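Local coordinates for lipoprotein, putative (Bacillus anthracis, PDB 4NOH) that is of unknown function but, as a putative bacterial lipoprotein of an uncharacterised family, may take part in lipid binding, at residues R113-M118 with K159-H164; G10-V15 with V134-L139; G83-K88 with K99-E104. All blocks are in the same frame, centred on the assembly; numbering follows the deposited sequence.

Contact 1 (R113-M118 with K159-H164)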
loop_
_atom_site.group_PDB
_atom_site.type_symbol
_atom_site.label_atom_id
_atom_site.label_comp_id
_atom_site.label_asym_id
_atom_site.label_seq_id
_atom_site.Cartn_x
_atom_site.Cartn_y
_atom_site.Cartn_z
ATOM N N ARG A 113 2.347 -4.132 -8.515
ATOM C CA ARG A 113 2.189 -2.698 -8.419
ATOM C C ARG A 113 0.768 -2.321 -8.766
ATOM O O ARG A 113 0.353 -2.415 -9.922
ATOM C CB ARG A 113 3.126 -2.030 -9.396
ATOM C CG ARG A 113 3.194 -0.508 -9.205
ATOM C CD ARG A 113 4.037 0.195 -10.272
ATOM N NE ARG A 113 5.231 -0.610 -10.402
ATOM C CZ ARG A 113 6.238 -0.591 -9.544
ATOM N NH1 ARG A 113 6.321 0.352 -8.607
ATOM N NH2 ARG A 113 7.169 -1.503 -9.648
ATOM N N LYS A 114 -0.008 -1.927 -7.782
ATOM C CA LYS A 114 -1.399 -1.567 -7.983
ATOM C C LYS A 114 -1.672 -0.222 -7.320
ATOM O O LYS A 114 -1.028 0.133 -6.340
ATOM C CB LYS A 114 -2.305 -2.651 -7.379
ATOM C CG LYS A 114 -2.216 -3.988 -8.065
ATOM C CD LYS A 114 -2.811 -3.977 -9.449
ATOM C CE LYS A 114 -2.730 -5.338 -10.087
ATOM N NZ LYS A 114 -3.311 -5.382 -11.465
ATOM N N TYR A 115 -2.615 0.527 -7.904
ATOM C CA TYR A 115 -3.135 1.787 -7.348
ATOM C C TYR A 115 -2.234 3.012 -7.466
ATOM O O TYR A 115 -2.711 4.142 -7.441
ATOM C CB TYR A 115 -3.563 1.605 -5.891
ATOM C CG TYR A 115 -4.488 2.692 -5.358
ATOM C CD1 TYR A 115 -5.748 2.851 -5.894
ATOM C CD2 TYR A 115 -4.134 3.488 -4.261
ATOM C CE1 TYR A 115 -6.606 3.801 -5.400
ATOM C CE2 TYR A 115 -5.018 4.445 -3.758
ATOM C CZ TYR A 115 -6.248 4.571 -4.349
ATOM O OH TYR A 115 -7.157 5.502 -3.893
ATOM N N THR A 116 -0.949 2.789 -7.668
ATOM C CA THR A 116 -0.003 3.881 -7.732
ATOM C C THR A 116 1.186 3.480 -8.599
ATOM O O THR A 116 1.278 2.341 -9.034
ATOM C CB THR A 116 0.468 4.206 -6.294
ATOM O OG1 THR A 116 1.276 5.386 -6.287
ATOM C CG2 THR A 116 1.222 3.051 -5.689
ATOM N N ASP A 117 2.050 4.447 -8.906
ATOM C CA ASP A 117 3.296 4.176 -9.582
ATOM C C ASP A 117 4.452 4.015 -8.575
ATOM O O ASP A 117 5.290 3.113 -8.714
ATOM C CB ASP A 117 3.620 5.310 -10.534
ATOM C CG ASP A 117 2.618 5.436 -11.615
ATOM O OD1 ASP A 117 2.566 4.510 -12.462
ATOM O OD2 ASP A 117 1.957 6.482 -11.719
HETATM N N MSE A 118 4.497 4.891 -7.570
HETATM C CA MSE A 118 5.577 4.921 -6.568
HETATM C C MSE A 118 4.967 4.919 -5.192
HETATM O O MSE A 118 3.764 5.193 -5.002
HETATM C CB MSE A 118 6.418 6.197 -6.704
HETATM C CG MSE A 118 6.886 6.319 -8.132
HETATM SE SE MSE A 118 8.133 7.811 -8.293
HETATM C CE MSE A 118 6.830 9.274 -8.140
ATOM N N LYS A 159 -17.186 -0.107 -4.492
ATOM C CA LYS A 159 -16.839 0.292 -3.121
ATOM C C LYS A 159 -15.371 0.638 -3.010
ATOM O O LYS A 159 -15.003 1.648 -2.377
ATOM C CB LYS A 159 -17.236 -0.797 -2.128
ATOM C CG LYS A 159 -18.743 -1.022 -2.068
ATOM C CD LYS A 159 -19.115 -2.155 -1.127
ATOM C CE LYS A 159 -20.604 -2.421 -1.126
ATOM N NZ LYS A 159 -20.883 -3.656 -0.343
ATOM N N VAL A 160 -14.517 -0.179 -3.625
ATOM C CA VAL A 160 -13.093 0.127 -3.616
ATOM C C VAL A 160 -12.623 0.425 -5.031
ATOM O O VAL A 160 -13.230 -0.019 -6.017
ATOM C CB VAL A 160 -12.249 -0.985 -3.008
ATOM C CG1 VAL A 160 -12.662 -1.203 -1.567
ATOM C CG2 VAL A 160 -12.339 -2.265 -3.805
ATOM N N GLU A 161 -11.543 1.215 -5.088
ATOM C CA GLU A 161 -10.932 1.697 -6.344
ATOM C C GLU A 161 -10.044 0.660 -7.050
ATOM O O GLU A 161 -9.898 0.688 -8.288
ATOM C CB GLU A 161 -10.122 2.974 -6.050
ATOM C CG GLU A 161 -11.003 4.098 -5.491
ATOM C CD GLU A 161 -10.282 5.378 -5.131
ATOM O OE1 GLU A 161 -9.160 5.623 -5.612
ATOM O OE2 GLU A 161 -10.878 6.171 -4.365
ATOM N N GLU A 162 -9.461 -0.253 -6.267
ATOM C CA GLU A 162 -8.574 -1.262 -6.790
ATOM C C GLU A 162 -8.444 -2.380 -5.768
ATOM O O GLU A 162 -8.663 -2.179 -4.581
ATOM C CB GLU A 162 -7.203 -0.622 -7.057
ATOM C CG GLU A 162 -6.154 -1.546 -7.668
ATOM C CD GLU A 162 -6.590 -2.183 -8.981
ATOM O OE1 GLU A 162 -6.097 -1.755 -10.049
ATOM O OE2 GLU A 162 -7.465 -3.085 -8.967
ATOM N N ALA A 163 -8.153 -3.580 -6.258
ATOM C CA ALA A 163 -7.986 -4.740 -5.406
ATOM C C ALA A 163 -7.168 -5.780 -6.131
ATOM O O ALA A 163 -7.212 -5.875 -7.348
ATOM C CB ALA A 163 -9.336 -5.317 -4.988
ATOM N N HIS A 164 -6.394 -6.557 -5.373
ATOM C CA HIS A 164 -5.598 -7.628 -5.941
ATOM C C HIS A 164 -5.391 -8.742 -4.944
ATOM O O HIS A 164 -5.428 -8.518 -3.719
ATOM C CB HIS A 164 -4.265 -7.133 -6.568
ATOM C CG HIS A 164 -3.374 -6.327 -5.662
ATOM N ND1 HIS A 164 -2.017 -6.545 -5.595
ATOM C CD2 HIS A 164 -3.617 -5.255 -4.874
ATOM C CE1 HIS A 164 -1.466 -5.650 -4.787
ATOM N NE2 HIS A 164 -2.410 -4.838 -4.362
HETATM O O HOH W 1 -6.070 -4.075 -11.570
HETATM O O HOH W 2 -3.831 -0.324 -10.367
#

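Contact 2 (G10-V15 with V134-L139)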
loop_
_atom_site.group_PDB
_atom_site.type_symbol
_atom_site.label_atom_id
_atom_site.label_comp_id
_atom_site.label_asym_id
_atom_site.label_seq_id
_atom_site.Cartn_x
_atom_site.Cartn_y
_atom_site.Cartn_z
ATOM N N GLY A 10 -8.823 2.468 -1.452
ATOM C CA GLY A 10 -9.958 3.370 -1.730
ATOM C C GLY A 10 -10.253 4.243 -0.561
ATOM O O GLY A 10 -9.407 4.480 0.312
ATOM N N ASP A 11 -11.440 4.814 -0.562
ATOM C CA ASP A 11 -11.849 5.584 0.598
ATOM C C ASP A 11 -12.083 4.647 1.754
ATOM O O ASP A 11 -12.541 3.528 1.563
ATOM C CB ASP A 11 -13.167 6.345 0.320
ATOM C CG ASP A 11 -12.956 7.675 -0.324
ATOM O OD1 ASP A 11 -11.801 8.016 -0.744
ATOM O OD2 ASP A 11 -13.976 8.413 -0.348
ATOM N N GLU A 12 -11.807 5.120 2.968
ATOM C CA GLU A 12 -12.052 4.319 4.152
ATOM C C GLU A 12 -13.439 3.709 4.146
ATOM O O GLU A 12 -13.600 2.539 4.477
ATOM C CB GLU A 12 -11.832 5.116 5.457
ATOM C CG GLU A 12 -12.012 4.228 6.708
ATOM C CD GLU A 12 -11.743 4.928 8.042
ATOM O OE1 GLU A 12 -11.349 6.108 8.036
ATOM O OE2 GLU A 12 -11.926 4.281 9.105
ATOM N N THR A 13 -14.454 4.474 3.749
ATOM C CA THR A 13 -15.809 3.946 3.839
ATOM C C THR A 13 -16.016 2.785 2.877
ATOM O O THR A 13 -16.647 1.811 3.226
ATOM C CB THR A 13 -16.912 4.973 3.683
ATOM O OG1 THR A 13 -18.152 4.334 4.029
ATOM C CG2 THR A 13 -16.943 5.505 2.302
ATOM N N GLY A 14 -15.444 2.867 1.686
ATOM C CA GLY A 14 -15.599 1.795 0.730
ATOM C C GLY A 14 -14.871 0.535 1.161
ATOM O O GLY A 14 -15.370 -0.573 1.000
ATOM N N VAL A 15 -13.673 0.708 1.723
ATOM C CA VAL A 15 -12.893 -0.419 2.216
ATOM C C VAL A 15 -13.645 -1.054 3.372
ATOM O O VAL A 15 -13.825 -2.285 3.423
ATOM C CB VAL A 15 -11.474 0.023 2.655
ATOM C CG1 VAL A 15 -10.767 -1.102 3.399
ATOM C CG2 VAL A 15 -10.693 0.504 1.459
ATOM N N VAL A 134 -6.503 11.549 1.827
ATOM C CA VAL A 134 -6.252 10.326 2.556
ATOM C C VAL A 134 -7.042 9.167 1.931
ATOM O O VAL A 134 -8.204 9.288 1.520
ATOM C CB VAL A 134 -6.581 10.479 4.064
ATOM C CG1 VAL A 134 -6.530 9.147 4.769
ATOM C CG2 VAL A 134 -5.619 11.443 4.750
ATOM N N LYS A 135 -6.381 8.029 1.850
ATOM C CA LYS A 135 -6.955 6.830 1.300
ATOM C C LYS A 135 -6.611 5.715 2.273
ATOM O O LYS A 135 -5.687 5.833 3.091
ATOM C CB LYS A 135 -6.381 6.514 -0.098
ATOM C CG LYS A 135 -6.823 7.479 -1.211
ATOM C CD LYS A 135 -8.298 7.268 -1.597
ATOM C CE LYS A 135 -8.719 8.089 -2.813
ATOM N NZ LYS A 135 -10.180 7.972 -3.099
ATOM N N THR A 136 -7.359 4.639 2.192
ATOM C CA THR A 136 -7.139 3.468 3.017
ATOM C C THR A 136 -6.646 2.294 2.179
ATOM O O THR A 136 -7.155 2.047 1.072
ATOM C CB THR A 136 -8.442 3.077 3.746
ATOM O OG1 THR A 136 -8.779 4.128 4.647
ATOM C CG2 THR A 136 -8.273 1.753 4.490
ATOM N N ILE A 137 -5.625 1.613 2.677
ATOM C CA ILE A 137 -5.135 0.388 2.118
ATOM C C ILE A 137 -5.571 -0.674 3.082
ATOM O O ILE A 137 -5.171 -0.671 4.241
ATOM C CB ILE A 137 -3.593 0.356 2.037
ATOM C CG1 ILE A 137 -3.032 1.531 1.221
ATOM C CG2 ILE A 137 -3.096 -0.979 1.502
ATOM C CD1 ILE A 137 -1.662 1.939 1.681
ATOM N N GLY A 138 -6.401 -1.584 2.606
ATOM C CA GLY A 138 -6.905 -2.644 3.434
ATOM C C GLY A 138 -6.406 -4.004 3.011
ATOM O O GLY A 138 -6.291 -4.301 1.830
ATOM N N LEU A 139 -6.022 -4.816 3.971
ATOM C CA LEU A 139 -5.644 -6.180 3.749
ATOM C C LEU A 139 -6.688 -7.045 4.430
ATOM O O LEU A 139 -6.919 -6.904 5.608
ATOM C CB LEU A 139 -4.254 -6.495 4.321
ATOM C CG LEU A 139 -3.921 -7.981 4.332
ATOM C CD1 LEU A 139 -3.867 -8.528 2.910
ATOM C CD2 LEU A 139 -2.637 -8.298 5.103
HETATM O O HOH W 3 -10.276 9.939 -0.665
HETATM O O HOH W 4 -10.344 7.741 2.972
#

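Contact 3 (G83-K88 with K99-E104)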
loop_
_atom_site.group_PDB
_atom_site.type_symbol
_atom_site.label_atom_id
_atom_site.label_comp_id
_atom_site.label_asym_id
_atom_site.label_seq_id
_atom_site.Cartn_x
_atom_site.Cartn_y
_atom_site.Cartn_z
ATOM N N GLY A 83 13.255 11.247 3.831
ATOM C CA GLY A 83 12.179 10.327 3.487
ATOM C C GLY A 83 12.650 9.428 2.354
ATOM O O GLY A 83 13.701 9.680 1.780
ATOM N N ILE A 84 11.861 8.407 2.023
ATOM C CA ILE A 84 12.274 7.441 1.011
ATOM C C ILE A 84 11.209 7.211 -0.009
ATOM O O ILE A 84 10.028 7.455 0.248
ATOM C CB ILE A 84 12.626 6.057 1.631
ATOM C CG1 ILE A 84 11.427 5.371 2.303
ATOM C CG2 ILE A 84 13.786 6.223 2.627
ATOM C CD1 ILE A 84 11.692 3.966 2.808
ATOM N N VAL A 85 11.651 6.736 -1.170
ATOM C CA VAL A 85 10.701 6.393 -2.221
ATOM C C VAL A 85 11.054 5.062 -2.832
ATOM O O VAL A 85 12.228 4.734 -3.006
ATOM C CB VAL A 85 10.594 7.504 -3.305
ATOM C CG1 VAL A 85 11.944 7.797 -3.981
ATOM C CG2 VAL A 85 9.506 7.156 -4.330
ATOM N N PHE A 86 10.017 4.274 -3.102
ATOM C CA PHE A 86 10.114 3.009 -3.794
ATOM C C PHE A 86 9.487 3.184 -5.179
ATOM O O PHE A 86 8.384 3.693 -5.293
ATOM C CB PHE A 86 9.331 1.935 -3.069
ATOM C CG PHE A 86 9.844 1.623 -1.682
ATOM C CD1 PHE A 86 11.108 1.086 -1.503
ATOM C CD2 PHE A 86 9.016 1.779 -0.571
ATOM C CE1 PHE A 86 11.547 0.726 -0.244
ATOM C CE2 PHE A 86 9.468 1.425 0.696
ATOM C CZ PHE A 86 10.735 0.923 0.851
ATOM N N ALA A 87 10.180 2.741 -6.221
ATOM C CA ALA A 87 9.660 2.820 -7.585
ATOM C C ALA A 87 10.314 1.754 -8.461
ATOM O O ALA A 87 11.327 1.164 -8.090
ATOM C CB ALA A 87 9.906 4.187 -8.157
ATOM N N LYS A 88 9.736 1.527 -9.639
ATOM C CA LYS A 88 10.232 0.503 -10.552
ATOM C C LYS A 88 11.671 0.753 -10.982
ATOM O O LYS A 88 12.450 -0.188 -11.128
ATOM C CB LYS A 88 9.336 0.446 -11.775
ATOM C CG LYS A 88 9.790 -0.559 -12.809
ATOM C CD LYS A 88 8.975 -0.438 -14.080
ATOM C CE LYS A 88 9.521 -1.365 -15.154
ATOM N NZ LYS A 88 9.478 -2.778 -14.689
ATOM N N LYS A 99 10.450 18.350 -0.196
ATOM C CA LYS A 99 11.497 17.465 0.315
ATOM C C LYS A 99 11.860 16.379 -0.714
ATOM O O LYS A 99 10.973 15.714 -1.240
ATOM C CB LYS A 99 11.003 16.783 1.588
ATOM C CG LYS A 99 10.604 17.738 2.716
ATOM C CD LYS A 99 11.793 18.494 3.257
ATOM C CE LYS A 99 11.383 19.364 4.432
ATOM N NZ LYS A 99 12.558 20.043 5.032
ATOM N N LYS A 100 13.155 16.202 -0.981
ATOM C CA LYS A 100 13.630 15.202 -1.937
ATOM C C LYS A 100 13.705 13.828 -1.250
ATOM O O LYS A 100 14.234 13.698 -0.143
ATOM C CB LYS A 100 15.003 15.596 -2.484
ATOM C CG LYS A 100 15.543 14.682 -3.576
ATOM C CD LYS A 100 16.818 15.232 -4.225
ATOM C CE LYS A 100 16.607 16.568 -4.927
ATOM N NZ LYS A 100 15.638 16.487 -6.056
HETATM N N MSE A 101 13.096 12.824 -1.872
HETATM C CA MSE A 101 13.104 11.485 -1.336
HETATM C C MSE A 101 14.333 10.730 -1.757
HETATM O O MSE A 101 14.906 10.971 -2.823
HETATM C CB MSE A 101 11.908 10.706 -1.898
HETATM C CG MSE A 101 10.537 11.320 -1.575
HETATM SE SE MSE A 101 10.073 11.231 0.346
HETATM C CE MSE A 101 10.462 13.112 0.763
ATOM N N LYS A 102 14.741 9.792 -0.920
ATOM C CA LYS A 102 15.863 8.914 -1.219
ATOM C C LYS A 102 15.353 7.620 -1.840
ATOM O O LYS A 102 14.478 6.960 -1.269
ATOM C CB LYS A 102 16.566 8.571 0.072
ATOM C CG LYS A 102 17.795 7.726 -0.064
ATOM C CD LYS A 102 18.195 7.120 1.281
ATOM C CE LYS A 102 18.182 8.113 2.420
ATOM N NZ LYS A 102 18.582 7.404 3.663
ATOM N N TYR A 103 15.922 7.230 -2.980
ATOM C CA TYR A 103 15.466 5.989 -3.627
ATOM C C TYR A 103 15.885 4.755 -2.833
ATOM O O TYR A 103 17.078 4.592 -2.520
ATOM C CB TYR A 103 16.014 5.873 -5.050
ATOM C CG TYR A 103 15.498 4.684 -5.802
ATOM C CD1 TYR A 103 14.160 4.615 -6.178
ATOM C CD2 TYR A 103 16.340 3.622 -6.159
ATOM C CE1 TYR A 103 13.668 3.537 -6.868
ATOM C CE2 TYR A 103 15.846 2.531 -6.856
ATOM C CZ TYR A 103 14.511 2.499 -7.211
ATOM O OH TYR A 103 14.017 1.409 -7.924
ATOM N N GLU A 104 14.924 3.862 -2.567
ATOM C CA GLU A 104 15.185 2.631 -1.813
ATOM C C GLU A 104 14.776 1.343 -2.545
ATOM O O GLU A 104 14.572 0.328 -1.915
ATOM C CB GLU A 104 14.563 2.693 -0.419
ATOM C CG GLU A 104 15.233 3.702 0.501
ATOM C CD GLU A 104 16.578 3.258 1.040
ATOM O OE1 GLU A 104 17.057 2.139 0.736
ATOM O OE2 GLU A 104 17.174 4.047 1.793
HETATM O O HOH W 5 15.590 11.946 1.308
#

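Contact 1 (R113-M118 with K159-H164)
Tyr115 OH donates a hydrogen bond to Glu161 OE1 at 2.6 Å. The carboxylate oxygen lies in the plane of the phenol ring at its edge, whereas the hydroxyl meets the carboxylate from above its plane, the two planes being turned 50° apart. One residue earlier, the methylene Lys114 CG sits over the centre of the His164 ring, 3.5 Å from the centroid and 8° off the ring normal, a CH-pi contact. CG is anti to the carbonyl carbon (chi1 -66°), which sets it over the ring; the bend at chi2 then turns CD and the amine toward Glu162. Between these two contacts, Glu162 OE1 accepts from two waters: one is held by Lys114 NZ, the other by the backbone N of Tyr115 at 2.9 Å. Lys114 NZ stays 4.8 Å from Glu162 OE1, so the two charged groups are not in contact and are joined by a bridging water.

A second shell fixes these groups. Glu161 OE2 forms a salt bridge with Lys135, Glu162 OE2 with Lys155, and Tyr9 both stacks on Tyr115 and hydrogen-bonds His164 NE2. Loop 113-118 packs where Glu161 and Glu162 both pair with the backbone of one residue of strand 5-10, Tyr9: a classic beta bulge.

Contact 2 (G10-V15 with V134-L139)
Gly10 and Thr136 form an antiparallel hydrogen-bonded pair, with Gly10 N donating to Thr136 O at 3.1 Å and Thr136 N to Gly10 O at 2.8 Å. The second bond is the straighter, with an N-H...O angle of 175° and a donor nearly along the C=O axis. This is the point where strand 5-10 of the mixed sheet ends and its chain turns into helix 12-21: Asp11 occupies the N-cap position, although its side chain makes no capping bond, and Val15 N already bonds back to Asp11 O.

The Asp11 carboxylate is engaged instead by Lys135. With CG beside its own backbone N, the lysine bends at chi2 (-72°), passes CD near Gly10 O and brings NZ to 2.9 Å from Asp11 OD1 in a salt bridge that approaches from above the carboxylate plane. The same ammonium also pairs with Glu161, so it lies between two acidic groups. A water bridges Asp11 OD1 and Val134 O, and another joins Glu12 N to the same carbonyl.

On the buried side, the first helical turn packs on the strand. Val15 sets both methyls against Thr136 CG2, with CG1 3.9 Å from it. Gly138 has its CA 4.2 Å from Val15 CG1, and a CB there would clash with that methyl. At the other branch of Thr136, OG1 lies 3.3 Å from Glu12 CB.

Contact 3 (G83-K88 with K99-E104)
With CG anti to the backbone N (chi1 -175°), the Tyr103 side chain extends along the neighbouring strand until OH donates to Ala87 O at 2.7 Å. The carbonyl oxygen lies at the ring edge, while the hydroxyl stands 37° above the plane of the carbonyl. Glu104 sets CG anti to its carbonyl carbon (chi1 -69°), laying it against Ile84 CG2 at 3.6 Å with CB by Phe86 CE1, and then bends at chi2. Phe86 in turn directs its ring edge at Glu104 O, which lies 3.5 Å from CE1.

The strands that carry them, 84-86 and 99-103, pair in parallel near one end of the mixed sheet, beside strand 95-96, Ile84 matched with Lys102 and Val85 with Tyr103. Lys102 N bonds to Gly83 O, Val85 N to Lys102 O at 2.8 Å, and Glu104 N to Val85 O; this alternation is that of parallel strands.

Val85 CG1 packs on Met101 CB at 3.6 Å, crossing at about a right angle. The bent selenomethionine chain brings SE to 3.7 Å from Ile84 N, beside Gly83, where a CB would lie only 2.9 Å from SE. A water bridges Gly83 O and Lys100 O.

How the contacts relate
All three contacts reach one mixed sheet, with contacts 2 and 3 on opposite sides of the chain's centre, about 23 Å apart between centres and about 11 Å between nearest atoms. Contact 1 bridges the interval: its centre is about 10 Å from that of contact 2 and about 19 Å from that of contact 3. It touches the former through the Glu161-Lys135 salt bridge and the latter where Met118 packs on Val85 and Ala87. In sequence, contact 3 closes locally before contact 1 opens, whereas the segments of contacts 1 and 2 alternate. Strands from the beginning and end of the chain thus meet at one side of the sheet, with central segments at the other.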